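PDB 4BY6: general negative regulator of transcription subunit 2 from Saccharomyces cerevisiae, which serves as a core subunit of CCR4-NOT, the major cytoplasmic mRNA deadenylase and apparently a general transcription factor in the nucleus, and is required for its integrity. Local coordinates for residues 52-57 with 69-74; 111-116 with 169-174; 83-88 with 101-106; 137-140 with 145-148; 56-59 with 63-66. All coordinates share one frame; numbering follows the deposited sequence.

In the fold
The five contacts divide between a long irregular region and the compact C-terminal part of the chain. Contacts 1 and 5 share Phe56 and Gln57, and their centres lie 13 Å apart at the start of this region. Contact 3 closes its far end, about 33 Å from contact 1 between centres. Contact 2 touches contact 3 where Leu112 CD2 lies 3.4 Å from Val104 CG1, and it encloses contact 4 along the chain. Strands 145-149 and 163-172 are neighbours in one sheet, so contacts 2 and 4 have centres only 9 Å apart. The chains of other proteins cover much of the irregular region, in keeping with a subunit that holds its complex together.

Contact 1 (52-57 with 69-74)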
# COMPACT_ATOMS: atom_id res chain seq x y z
N VAL E 52 3.74 -5.80 3.13
CA VAL E 52 4.50 -4.59 2.82
C VAL E 52 3.60 -3.38 2.66
O VAL E 52 4.06 -2.24 2.80
CB VAL E 52 5.32 -4.76 1.52
CG1 VAL E 52 6.23 -5.95 1.64
CG2 VAL E 52 4.39 -4.94 0.34
N LEU E 53 2.32 -3.63 2.38
CA LEU E 53 1.42 -2.55 2.01
C LEU E 53 1.05 -1.62 3.17
O LEU E 53 0.74 -0.45 2.95
CB LEU E 53 0.15 -3.14 1.39
CG LEU E 53 0.31 -3.57 -0.07
CD1 LEU E 53 -0.94 -4.22 -0.63
CD2 LEU E 53 0.71 -2.36 -0.92
N ASP E 54 1.12 -2.11 4.40
CA ASP E 54 0.68 -1.31 5.55
C ASP E 54 1.72 -0.30 6.01
O ASP E 54 1.47 0.50 6.92
CB ASP E 54 0.29 -2.23 6.69
CG ASP E 54 -0.94 -3.03 6.36
OD1 ASP E 54 -2.06 -2.49 6.62
OD2 ASP E 54 -0.80 -4.16 5.82
N THR E 55 2.89 -0.34 5.36
CA THR E 55 3.98 0.61 5.57
C THR E 55 4.48 1.18 4.24
O THR E 55 5.57 1.78 4.19
CB THR E 55 5.16 -0.04 6.32
OG1 THR E 55 5.20 -1.44 6.02
CG2 THR E 55 4.97 0.12 7.80
N PHE E 56 3.66 1.00 3.20
CA PHE E 56 3.90 1.50 1.84
C PHE E 56 4.02 3.03 1.80
O PHE E 56 3.04 3.76 2.06
CB PHE E 56 2.74 1.05 0.95
CG PHE E 56 3.04 1.06 -0.54
CD1 PHE E 56 3.92 0.16 -1.10
CD2 PHE E 56 2.36 1.93 -1.37
CE1 PHE E 56 4.16 0.15 -2.45
CE2 PHE E 56 2.59 1.92 -2.73
CZ PHE E 56 3.49 1.03 -3.27
N GLN E 57 5.20 3.51 1.44
CA GLN E 57 5.47 4.94 1.44
C GLN E 57 4.87 5.66 0.23
O GLN E 57 4.07 6.59 0.37
CB GLN E 57 6.98 5.14 1.47
CG GLN E 57 7.65 4.59 2.72
CD GLN E 57 9.11 4.28 2.49
OE1 GLN E 57 9.46 3.15 2.18
NE2 GLN E 57 9.96 5.28 2.64
N GLU E 69 4.22 6.32 9.34
CA GLU E 69 3.59 5.72 10.51
C GLU E 69 2.40 4.85 10.11
O GLU E 69 1.45 5.33 9.49
CB GLU E 69 3.19 6.82 11.48
CG GLU E 69 2.73 6.36 12.84
CD GLU E 69 2.45 7.55 13.73
OE1 GLU E 69 3.44 8.08 14.29
OE2 GLU E 69 1.27 7.98 13.79
N PRO E 70 2.47 3.55 10.44
CA PRO E 70 1.38 2.62 10.14
C PRO E 70 0.22 2.80 11.11
O PRO E 70 0.31 3.63 12.02
CB PRO E 70 2.04 1.25 10.33
CG PRO E 70 3.08 1.50 11.37
CD PRO E 70 3.62 2.88 11.07
N ARG E 71 -0.84 2.02 10.92
CA ARG E 71 -1.89 1.92 11.92
C ARG E 71 -1.32 1.19 13.12
O ARG E 71 -0.48 0.32 12.96
CB ARG E 71 -3.08 1.15 11.40
CG ARG E 71 -3.76 1.73 10.21
CD ARG E 71 -5.00 0.91 9.85
NE ARG E 71 -4.64 -0.41 9.34
CZ ARG E 71 -5.45 -1.46 9.35
NH1 ARG E 71 -6.68 -1.36 9.84
NH2 ARG E 71 -5.03 -2.62 8.86
N PHE E 72 -1.76 1.54 14.32
CA PHE E 72 -1.34 0.76 15.48
C PHE E 72 -2.30 0.97 16.65
O PHE E 72 -2.97 1.99 16.73
CB PHE E 72 0.09 1.10 15.90
CG PHE E 72 0.26 2.49 16.40
CD1 PHE E 72 0.23 2.75 17.76
CD2 PHE E 72 0.43 3.54 15.53
CE1 PHE E 72 0.39 4.03 18.23
CE2 PHE E 72 0.59 4.82 15.99
CZ PHE E 72 0.57 5.07 17.35
N PHE E 73 -2.35 -0.01 17.54
CA PHE E 73 -3.31 0.05 18.63
C PHE E 73 -2.69 0.43 19.98
O PHE E 73 -1.72 -0.19 20.44
CB PHE E 73 -4.03 -1.28 18.78
CG PHE E 73 -4.99 -1.30 19.91
CD1 PHE E 73 -6.08 -0.45 19.92
CD2 PHE E 73 -4.77 -2.13 21.00
CE1 PHE E 73 -6.95 -0.46 20.97
CE2 PHE E 73 -5.63 -2.14 22.05
CZ PHE E 73 -6.73 -1.30 22.04
N THR E 74 -3.25 1.46 20.60
CA THR E 74 -2.84 1.91 21.92
C THR E 74 -3.97 1.72 22.92
O THR E 74 -4.95 2.45 22.87
CB THR E 74 -2.46 3.38 21.93
OG1 THR E 74 -1.35 3.60 21.05
CG2 THR E 74 -2.13 3.83 23.32
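Pro70 CB rests against the backbone carbonyl of Asp54, 3.5 Å from Asp54 O, and makes a looser contact with the next residue, where it lies 4.0 Å from Thr55 CG2. These touches lie where the two backbones come nearest, at Thr55 and Pro70, whose CA atoms are 5.6 Å apart. The polar part of the contact is weaker. Asp54 OD1 faces Arg71 NH2 across 3.7 Å, a long salt bridge without a hydrogen bond. The carboxylate comes to the edge of the guanidinium, near its plane, and the two planes are only 21° apart. Arg71 gets there through a bend at its third torsion (chi3 -69°), which swings the charged end toward Asp54 although its CB does not point that way.

The other carboxylate oxygen has the stronger partner, because Asp54 OD2 forms a salt bridge with Arg51 NE. Asp54 therefore has two arginines within range, which probably favours its charged form. Behind it, residues 53-54 form a short 3-10 turn with two weak backbone bonds, one of them from Thr55 N to Val52 O at 3.4 Å. Val52 N and Leu53 N are both hydrogen-bonded to acidic side-chain atoms of another protein's chain, while Arg71 O bonds to an aromatic side chain of a second partner protein.

No helix or strand lies in the 11 residues joining the two segments. Both belong to the irregular region between helix 35-40 and helix 101-104, about 21 Å from the centre of the chain, where two partner proteins pack against it.

Contact 2 (111-116 with 169-174); sequences TLFFLF and VFFDPQ
The rings of Phe113 and Phe171 form an offset stack, their planes 20° apart and their centroids separated by 4.3 Å. Phe113 CD2 lies over one face of the Phe171 ring, nearer the rim than the middle, and approaches Phe171 CD2 to 3.3 Å. The overlap extends along the side chains: Phe113 CE2 reaches Phe171 CB at 3.6 Å, and Phe113 CB lies at the same distance from Phe171 CE2. Phe171 is carried across to the helix because its CG stands anti to the backbone N (chi1 -178°). Further rings surround the pair. Phe113 meets Trp137 edge-to-face and Trp146 at an oblique angle, and Phe171 makes an edge-to-face contact with Trp176.

Just past Phe171 the strand ends in an Asx turn, in which Asp172 OD1 accepts a bond of 3.0 Å from Gln174 N. The other carboxylate oxygen, Asp172 OD2, forms a salt bridge with Arg175.

Both phenylalanines are buried, and their stack joins helix 109-118 to strand 163-172 through an aromatic core. The curled antiparallel sheet on which the helix packs is consistent with the SH3-like class to which the C-terminal domain of the NOT2/NOT3/NOT5 family is assigned.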
# COMPACT_ATOMS: atom_id res chain seq x y z
N THR E 111 20.31 4.59 27.15
CA THR E 111 19.12 5.44 27.29
C THR E 111 19.47 6.94 27.21
O THR E 111 18.76 7.71 26.54
CB THR E 111 18.38 5.12 28.59
OG1 THR E 111 17.82 3.81 28.45
CG2 THR E 111 17.24 6.12 28.86
N LEU E 112 20.60 7.33 27.82
CA LEU E 112 21.09 8.70 27.74
C LEU E 112 21.45 9.09 26.29
O LEU E 112 21.14 10.21 25.82
CB LEU E 112 22.31 8.89 28.64
CG LEU E 112 22.24 8.50 30.11
CD1 LEU E 112 23.63 8.61 30.71
CD2 LEU E 112 21.26 9.39 30.84
N PHE E 113 22.09 8.16 25.57
CA PHE E 113 22.40 8.40 24.17
C PHE E 113 21.11 8.67 23.38
O PHE E 113 21.04 9.61 22.57
CB PHE E 113 23.13 7.21 23.56
CG PHE E 113 24.53 7.04 24.05
CD1 PHE E 113 25.30 8.15 24.39
CD2 PHE E 113 25.09 5.77 24.15
CE1 PHE E 113 26.61 7.98 24.82
CE2 PHE E 113 26.40 5.59 24.58
CZ PHE E 113 27.16 6.69 24.93
N PHE E 114 20.11 7.82 23.59
CA PHE E 114 18.82 7.95 22.95
C PHE E 114 18.22 9.35 23.16
O PHE E 114 17.84 10.04 22.21
CB PHE E 114 17.87 6.90 23.49
CG PHE E 114 16.52 6.94 22.88
CD1 PHE E 114 16.22 6.14 21.78
CD2 PHE E 114 15.53 7.77 23.40
CE1 PHE E 114 14.96 6.16 21.19
CE2 PHE E 114 14.25 7.81 22.82
CZ PHE E 114 13.97 7.00 21.72
N LEU E 115 18.13 9.74 24.43
CA LEU E 115 17.63 11.07 24.75
C LEU E 115 18.46 12.19 24.11
O LEU E 115 17.90 13.11 23.50
CB LEU E 115 17.60 11.25 26.26
CG LEU E 115 16.50 10.46 26.93
CD1 LEU E 115 16.72 10.49 28.44
CD2 LEU E 115 15.13 11.04 26.53
N PHE E 116 19.78 12.10 24.24
CA PHE E 116 20.70 13.11 23.70
C PHE E 116 20.54 13.29 22.18
O PHE E 116 20.68 14.39 21.66
CB PHE E 116 22.14 12.73 24.04
CG PHE E 116 23.18 13.59 23.37
CD1 PHE E 116 23.62 14.75 23.96
CD2 PHE E 116 23.72 13.21 22.14
CE1 PHE E 116 24.59 15.55 23.35
CE2 PHE E 116 24.70 13.99 21.52
CZ PHE E 116 25.14 15.16 22.13
N VAL E 169 36.09 3.33 22.50
CA VAL E 169 34.83 2.69 22.18
C VAL E 169 33.91 3.82 21.78
O VAL E 169 33.65 4.72 22.59
CB VAL E 169 34.26 1.90 23.40
CG1 VAL E 169 32.97 1.21 23.04
CG2 VAL E 169 35.24 0.91 23.88
N PHE E 170 33.48 3.81 20.52
CA PHE E 170 32.55 4.80 19.96
C PHE E 170 31.10 4.30 19.99
O PHE E 170 30.84 3.13 19.71
CB PHE E 170 32.92 5.11 18.51
CG PHE E 170 34.17 5.91 18.34
CD1 PHE E 170 35.42 5.32 18.40
CD2 PHE E 170 34.09 7.27 18.06
CE1 PHE E 170 36.58 6.08 18.22
CE2 PHE E 170 35.24 8.02 17.88
CZ PHE E 170 36.48 7.43 17.96
N PHE E 171 30.14 5.16 20.31
CA PHE E 171 28.77 4.69 20.19
C PHE E 171 28.17 5.11 18.85
O PHE E 171 28.19 6.29 18.49
CB PHE E 171 27.89 5.18 21.35
CG PHE E 171 26.47 4.68 21.28
CD1 PHE E 171 26.17 3.35 21.56
CD2 PHE E 171 25.43 5.53 20.90
CE1 PHE E 171 24.86 2.87 21.47
CE2 PHE E 171 24.12 5.06 20.82
CZ PHE E 171 23.83 3.73 21.10
N ASP E 172 27.64 4.12 18.14
CA ASP E 172 27.00 4.27 16.84
C ASP E 172 25.49 4.15 17.02
O ASP E 172 24.96 3.04 17.17
CB ASP E 172 27.51 3.19 15.88
CG ASP E 172 26.96 3.31 14.45
OD1 ASP E 172 25.97 4.05 14.19
OD2 ASP E 172 27.54 2.63 13.57
N PRO E 173 24.79 5.29 16.95
CA PRO E 173 23.34 5.40 17.22
C PRO E 173 22.49 4.79 16.10
O PRO E 173 21.31 4.55 16.32
CB PRO E 173 23.10 6.91 17.31
CG PRO E 173 24.49 7.57 17.17
CD PRO E 173 25.36 6.57 16.49
N GLN E 174 23.08 4.56 14.93
CA GLN E 174 22.34 3.94 13.83
C GLN E 174 22.36 2.41 13.94
O GLN E 174 21.38 1.75 13.60
CB GLN E 174 22.90 4.37 12.48
CG GLN E 174 22.66 5.83 12.16
CD GLN E 174 21.19 6.14 12.01
OE1 GLN E 174 20.39 5.26 11.70
NE2 GLN E 174 20.82 7.39 12.24

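Contact 3 (83-88 with 101-106)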
# COMPACT_ATOMS: atom_id res chain seq x y z
N GLY E 83 2.80 9.07 38.24
CA GLY E 83 3.93 8.78 39.11
C GLY E 83 5.12 8.04 38.55
O GLY E 83 5.82 7.32 39.27
N VAL E 84 5.36 8.17 37.25
CA VAL E 84 6.57 7.65 36.66
C VAL E 84 7.76 8.34 37.33
O VAL E 84 7.86 9.57 37.28
CB VAL E 84 6.60 7.87 35.14
CG1 VAL E 84 7.90 7.35 34.51
CG2 VAL E 84 5.38 7.23 34.49
N LEU E 85 8.60 7.56 38.01
CA LEU E 85 9.79 8.12 38.68
C LEU E 85 9.39 9.29 39.57
O LEU E 85 10.02 10.36 39.53
CB LEU E 85 10.84 8.56 37.66
CG LEU E 85 11.59 7.44 36.92
CD1 LEU E 85 12.49 7.99 35.82
CD2 LEU E 85 12.41 6.59 37.87
N GLN E 86 8.31 9.09 40.32
CA GLN E 86 7.84 9.99 41.36
C GLN E 86 7.43 11.35 40.84
O GLN E 86 7.44 12.31 41.59
CB GLN E 86 8.91 10.16 42.42
CG GLN E 86 9.45 8.85 42.94
CD GLN E 86 9.74 8.88 44.41
OE1 GLN E 86 10.90 8.99 44.81
NE2 GLN E 86 8.70 8.79 45.23
N SER E 87 7.03 11.41 39.57
CA SER E 87 6.59 12.67 38.96
C SER E 87 5.24 13.12 39.51
O SER E 87 4.31 12.33 39.61
CB SER E 87 6.53 12.53 37.44
OG SER E 87 5.95 13.68 36.85
N THR E 88 5.15 14.39 39.88
CA THR E 88 3.89 14.92 40.41
C THR E 88 2.98 15.35 39.27
O THR E 88 1.86 15.82 39.48
CB THR E 88 4.12 16.11 41.38
OG1 THR E 88 4.40 17.31 40.65
CG2 THR E 88 5.26 15.83 42.33
N GLN E 101 18.46 15.78 37.75
CA GLN E 101 19.69 15.00 37.60
C GLN E 101 19.50 13.64 38.26
O GLN E 101 19.97 12.64 37.73
CB GLN E 101 20.89 15.72 38.20
CG GLN E 101 21.02 17.14 37.72
CD GLN E 101 22.42 17.71 37.81
OE1 GLN E 101 23.38 16.99 38.10
NE2 GLN E 101 22.53 19.02 37.60
N GLN E 102 18.76 13.61 39.37
CA GLN E 102 18.57 12.39 40.14
C GLN E 102 17.82 11.34 39.33
O GLN E 102 18.16 10.15 39.37
CB GLN E 102 17.84 12.70 41.45
CG GLN E 102 18.67 13.52 42.44
CD GLN E 102 18.79 15.00 42.06
OE1 GLN E 102 18.25 15.44 41.04
NE2 GLN E 102 19.50 15.77 42.88
N ARG E 103 16.82 11.76 38.57
CA ARG E 103 16.16 10.83 37.66
C ARG E 103 17.06 10.37 36.50
O ARG E 103 17.10 9.17 36.18
CB ARG E 103 14.91 11.47 37.08
CG ARG E 103 13.69 11.10 37.83
CD ARG E 103 12.49 11.58 37.09
NE ARG E 103 12.50 13.01 36.91
CZ ARG E 103 11.67 13.65 36.10
NH1 ARG E 103 10.76 12.96 35.42
NH2 ARG E 103 11.74 14.97 35.99
N VAL E 104 17.80 11.30 35.90
CA VAL E 104 18.61 10.96 34.73
C VAL E 104 19.74 9.99 35.11
O VAL E 104 20.08 9.06 34.37
CB VAL E 104 19.17 12.22 34.07
CG1 VAL E 104 20.09 11.87 32.92
CG2 VAL E 104 18.04 13.06 33.55
N ALA E 105 20.27 10.15 36.31
CA ALA E 105 21.29 9.24 36.82
C ALA E 105 20.87 7.78 36.86
O ALA E 105 21.72 6.90 36.94
CB ALA E 105 21.70 9.69 38.23
N LEU E 106 19.56 7.50 36.85
CA LEU E 106 19.09 6.12 36.99
C LEU E 106 19.14 5.38 35.68
O LEU E 106 18.98 4.17 35.64
CB LEU E 106 17.67 6.08 37.55
CG LEU E 106 17.51 6.62 38.96
CD1 LEU E 106 16.06 6.70 39.27
CD2 LEU E 106 18.17 5.68 39.87
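Leu85 and Arg103 mark the closest backbone approach, with CA atoms 7.0 Å apart, and Leu85 stands there on a tight type I' turn, which it forms with Gln86, both residues having positive phi, closed by a bond of 3.1 Å from Ser87 N to Val84 O. The contact itself is apolar and has no hydrogen bond across it. Leu85 and the arginine both point their CB atoms at the other segment. Leu85 CB lies 3.5 Å from Arg103 CD, and one methyl of the leucine, CD1, is 3.9 Å from Arg103 CG. The aliphatic part of the arginine is thus what packs against the leucine. The second methyl, Leu85 CD2, meets Leu106 CD1 at 3.9 Å, three residues on from Arg103. The two leucine side chains run antiparallel and overlap side by side.

A bend at chi3 (-59°) carries the guanidinium of Arg103 away from the line of its methylenes. Its charge is met within the chain, since NH2 forms a salt bridge with Asp100 OD1 and also bonds to Cys93 O. These bonds hold the far end of the side chain while its methylenes face Leu85. Leu85 also touches Phe107, and aromatic side chains of another protein's chain pack on Leu85 and on Leu106.

On the other side of helix 101-104, Val104 packs against Ile124 and Leu127 of helix 123-134. The contact is thus plain hydrophobic packing of a type I' turn against a short helix, closing the loop between them.

Contact 4 (137-140 with 145-148); sequences WRYH and AWLT
With its CG anti to the backbone N (chi1 178°), Tyr139 turns its ring toward Trp146, whose own CG instead lies anti to its carbonyl carbon (chi1 -66°). The tyrosine edge points at the indole face in an edge-to-face pair, planes 57° apart. Closer in, Tyr139 CB sits almost over the centre of the six-membered ring of Trp146, 3.7 Å from its centroid, in a CH-pi contact. A second one forms at the other end of the pairing, where Thr148 CG2 lies 3.3 Å from the centroid of the Trp137 six-membered ring. Between them, Trp137 CB touches Trp146 CE3 at 3.6 Å. Reducing Trp146 to an alanine would probably leave Tyr139 without the indole face on which it packs and open a gap beside Trp137 CB.

The backbones pair as an antiparallel hairpin. Arg138 N to Leu147 O (2.8 Å) and Leu147 N to Arg138 O (2.9 Å) are nearly straight, whereas the bond from Ala145 N to His140 O is weak. Arg138, His140, Ala145 and Leu147 occupy the opposite face from Tyr139 and Trp146. Strand 163-172 continues the sheet beside strand 145-149, and helices 109-118 and 123-134 pack over the aromatic face.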
# COMPACT_ATOMS: atom_id res chain seq x y z
N TRP E 137 32.47 9.51 29.42
CA TRP E 137 32.29 9.58 27.98
C TRP E 137 32.70 10.97 27.53
O TRP E 137 32.46 11.95 28.23
CB TRP E 137 30.84 9.32 27.57
CG TRP E 137 30.45 7.91 27.64
CD1 TRP E 137 29.94 7.25 28.73
CD2 TRP E 137 30.53 6.94 26.59
NE1 TRP E 137 29.70 5.94 28.42
CE2 TRP E 137 30.05 5.72 27.11
CE3 TRP E 137 30.96 6.99 25.26
CZ2 TRP E 137 29.98 4.56 26.34
CZ3 TRP E 137 30.90 5.84 24.50
CH2 TRP E 137 30.41 4.63 25.04
N ARG E 138 33.31 11.08 26.36
CA ARG E 138 33.61 12.38 25.80
C ARG E 138 32.89 12.52 24.46
O ARG E 138 32.74 11.55 23.71
CB ARG E 138 35.11 12.56 25.64
CG ARG E 138 35.86 12.90 26.92
CD ARG E 138 37.02 11.91 27.14
NE ARG E 138 38.37 12.38 26.80
CZ ARG E 138 39.44 11.58 26.75
NH1 ARG E 138 39.31 10.28 26.99
NH2 ARG E 138 40.65 12.07 26.44
N TYR E 139 32.41 13.72 24.17
CA TYR E 139 31.65 13.97 22.94
C TYR E 139 32.50 14.57 21.81
O TYR E 139 33.08 15.65 21.96
CB TYR E 139 30.46 14.90 23.24
CG TYR E 139 29.66 15.26 22.02
CD1 TYR E 139 28.83 14.32 21.42
CD2 TYR E 139 29.72 16.53 21.48
CE1 TYR E 139 28.10 14.63 20.30
CE2 TYR E 139 28.99 16.85 20.37
CZ TYR E 139 28.18 15.91 19.78
OH TYR E 139 27.43 16.25 18.67
N HIS E 140 32.57 13.88 20.68
CA HIS E 140 33.31 14.38 19.52
C HIS E 140 32.49 15.36 18.71
O HIS E 140 31.42 15.02 18.21
CB HIS E 140 33.76 13.22 18.63
CG HIS E 140 34.82 13.58 17.65
ND1 HIS E 140 34.53 14.02 16.37
CD2 HIS E 140 36.17 13.60 17.75
CE1 HIS E 140 35.66 14.26 15.72
NE2 HIS E 140 36.67 14.02 16.54
N ALA E 145 29.56 12.19 17.83
CA ALA E 145 29.52 10.84 18.33
C ALA E 145 30.25 10.79 19.65
O ALA E 145 31.26 11.48 19.82
CB ALA E 145 30.14 9.92 17.34
N TRP E 146 29.76 9.97 20.58
CA TRP E 146 30.42 9.81 21.88
C TRP E 146 31.45 8.68 21.87
O TRP E 146 31.22 7.60 21.29
CB TRP E 146 29.41 9.54 22.99
CG TRP E 146 28.46 10.65 23.31
CD1 TRP E 146 27.28 10.94 22.68
CD2 TRP E 146 28.58 11.58 24.39
NE1 TRP E 146 26.67 12.01 23.29
CE2 TRP E 146 27.45 12.42 24.34
CE3 TRP E 146 29.54 11.80 25.37
CZ2 TRP E 146 27.25 13.45 25.24
CZ3 TRP E 146 29.35 12.81 26.27
CH2 TRP E 146 28.21 13.63 26.20
N LEU E 147 32.57 8.90 22.55
CA LEU E 147 33.60 7.89 22.67
C LEU E 147 34.06 7.80 24.09
O LEU E 147 33.96 8.78 24.83
CB LEU E 147 34.79 8.20 21.77
CG LEU E 147 35.36 9.60 21.95
CD1 LEU E 147 36.41 9.64 23.01
CD2 LEU E 147 35.99 9.98 20.66
N THR E 148 34.60 6.65 24.49
CA THR E 148 35.23 6.58 25.80
C THR E 148 36.41 5.66 25.75
O THR E 148 36.47 4.79 24.89
CB THR E 148 34.24 6.14 26.93
OG1 THR E 148 34.98 5.95 28.14
CG2 THR E 148 33.55 4.84 26.58

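Contact 5 (56-59 with 63-66); sequences FQSP and TSRS
Gln57 NE2 gives Ser66 O the hydrogen bond that joins the two segments; at 2.5 Å and with a bent geometry it counts as weak, and its exact length is doubtful at this resolution. The amide gets there on a chain extended beyond CG, with CG itself anti to the carbonyl carbon (chi1 -63°). Nearer the backbone, Gln57 CB lies 3.9 Å from Ser64 OG. Exchanging Gln57 for an alanine is likely to leave Ser66 O without this side-chain donor and the two segments without their cross-link.

The backbones come closest at Ser58 and Ser64, whose CA atoms are 5.3 Å apart. There Ser58 CB meets Ser64 OG at 3.4 Å, while the hydroxyl of Ser64 is hydrogen-bonded to Trp60 O within the connecting turn. Ser58 CB also touches Thr63 CG2, at 3.7 Å.

Partner proteins bind both segments: Arg65 makes a salt bridge to an acidic side chain of another protein's chain, and Ser58 O is bonded by a basic side chain of a second one. The contact is a short irregular loop doubling back on itself without strand pairing, in a region that lies between other subunits of the complex.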
# COMPACT_ATOMS: atom_id res chain seq x y z
N PHE E 56 3.66 1.00 3.20
CA PHE E 56 3.90 1.50 1.84
C PHE E 56 4.02 3.03 1.80
O PHE E 56 3.04 3.76 2.06
CB PHE E 56 2.74 1.05 0.95
CG PHE E 56 3.04 1.06 -0.54
CD1 PHE E 56 3.92 0.16 -1.10
CD2 PHE E 56 2.36 1.93 -1.37
CE1 PHE E 56 4.16 0.15 -2.45
CE2 PHE E 56 2.59 1.92 -2.73
CZ PHE E 56 3.49 1.03 -3.27
N GLN E 57 5.20 3.51 1.44
CA GLN E 57 5.47 4.94 1.44
C GLN E 57 4.87 5.66 0.23
O GLN E 57 4.07 6.59 0.37
CB GLN E 57 6.98 5.14 1.47
CG GLN E 57 7.65 4.59 2.72
CD GLN E 57 9.11 4.28 2.49
OE1 GLN E 57 9.46 3.15 2.18
NE2 GLN E 57 9.96 5.28 2.64
N SER E 58 5.25 5.19 -0.95
CA SER E 58 4.84 5.81 -2.20
C SER E 58 4.96 4.81 -3.34
O SER E 58 5.70 3.83 -3.25
CB SER E 58 5.71 7.06 -2.48
OG SER E 58 5.31 7.75 -3.66
N PRO E 59 4.20 5.04 -4.42
CA PRO E 59 4.37 4.20 -5.61
C PRO E 59 5.74 4.34 -6.28
O PRO E 59 6.06 3.50 -7.13
CB PRO E 59 3.25 4.69 -6.53
CG PRO E 59 2.21 5.21 -5.61
CD PRO E 59 2.95 5.82 -4.46
N THR E 63 10.63 9.04 -4.53
CA THR E 63 9.75 9.86 -3.71
C THR E 63 9.36 9.10 -2.46
O THR E 63 8.53 9.56 -1.67
CB THR E 63 8.49 10.26 -4.51
OG1 THR E 63 7.67 11.11 -3.73
CG2 THR E 63 7.69 9.05 -4.89
N SER E 64 9.97 7.93 -2.28
CA SER E 64 9.87 7.18 -1.03
C SER E 64 11.08 7.51 -0.16
O SER E 64 12.03 6.73 -0.06
CB SER E 64 9.78 5.68 -1.28
OG SER E 64 8.64 5.33 -2.06
N ARG E 65 11.05 8.69 0.45
CA ARG E 65 12.22 9.24 1.11
C ARG E 65 12.15 9.18 2.64
O ARG E 65 12.99 9.78 3.32
CB ARG E 65 12.45 10.68 0.65
CG ARG E 65 11.22 11.55 0.66
CD ARG E 65 11.46 12.90 -0.04
NE ARG E 65 11.88 12.74 -1.43
CZ ARG E 65 11.25 13.30 -2.47
NH1 ARG E 65 10.18 14.05 -2.29
NH2 ARG E 65 11.71 13.11 -3.71
N SER E 66 11.15 8.50 3.18
CA SER E 66 11.01 8.35 4.62
C SER E 66 10.00 7.27 4.99
O SER E 66 9.06 7.03 4.24
CB SER E 66 10.58 9.68 5.26
OG SER E 66 9.29 10.06 4.83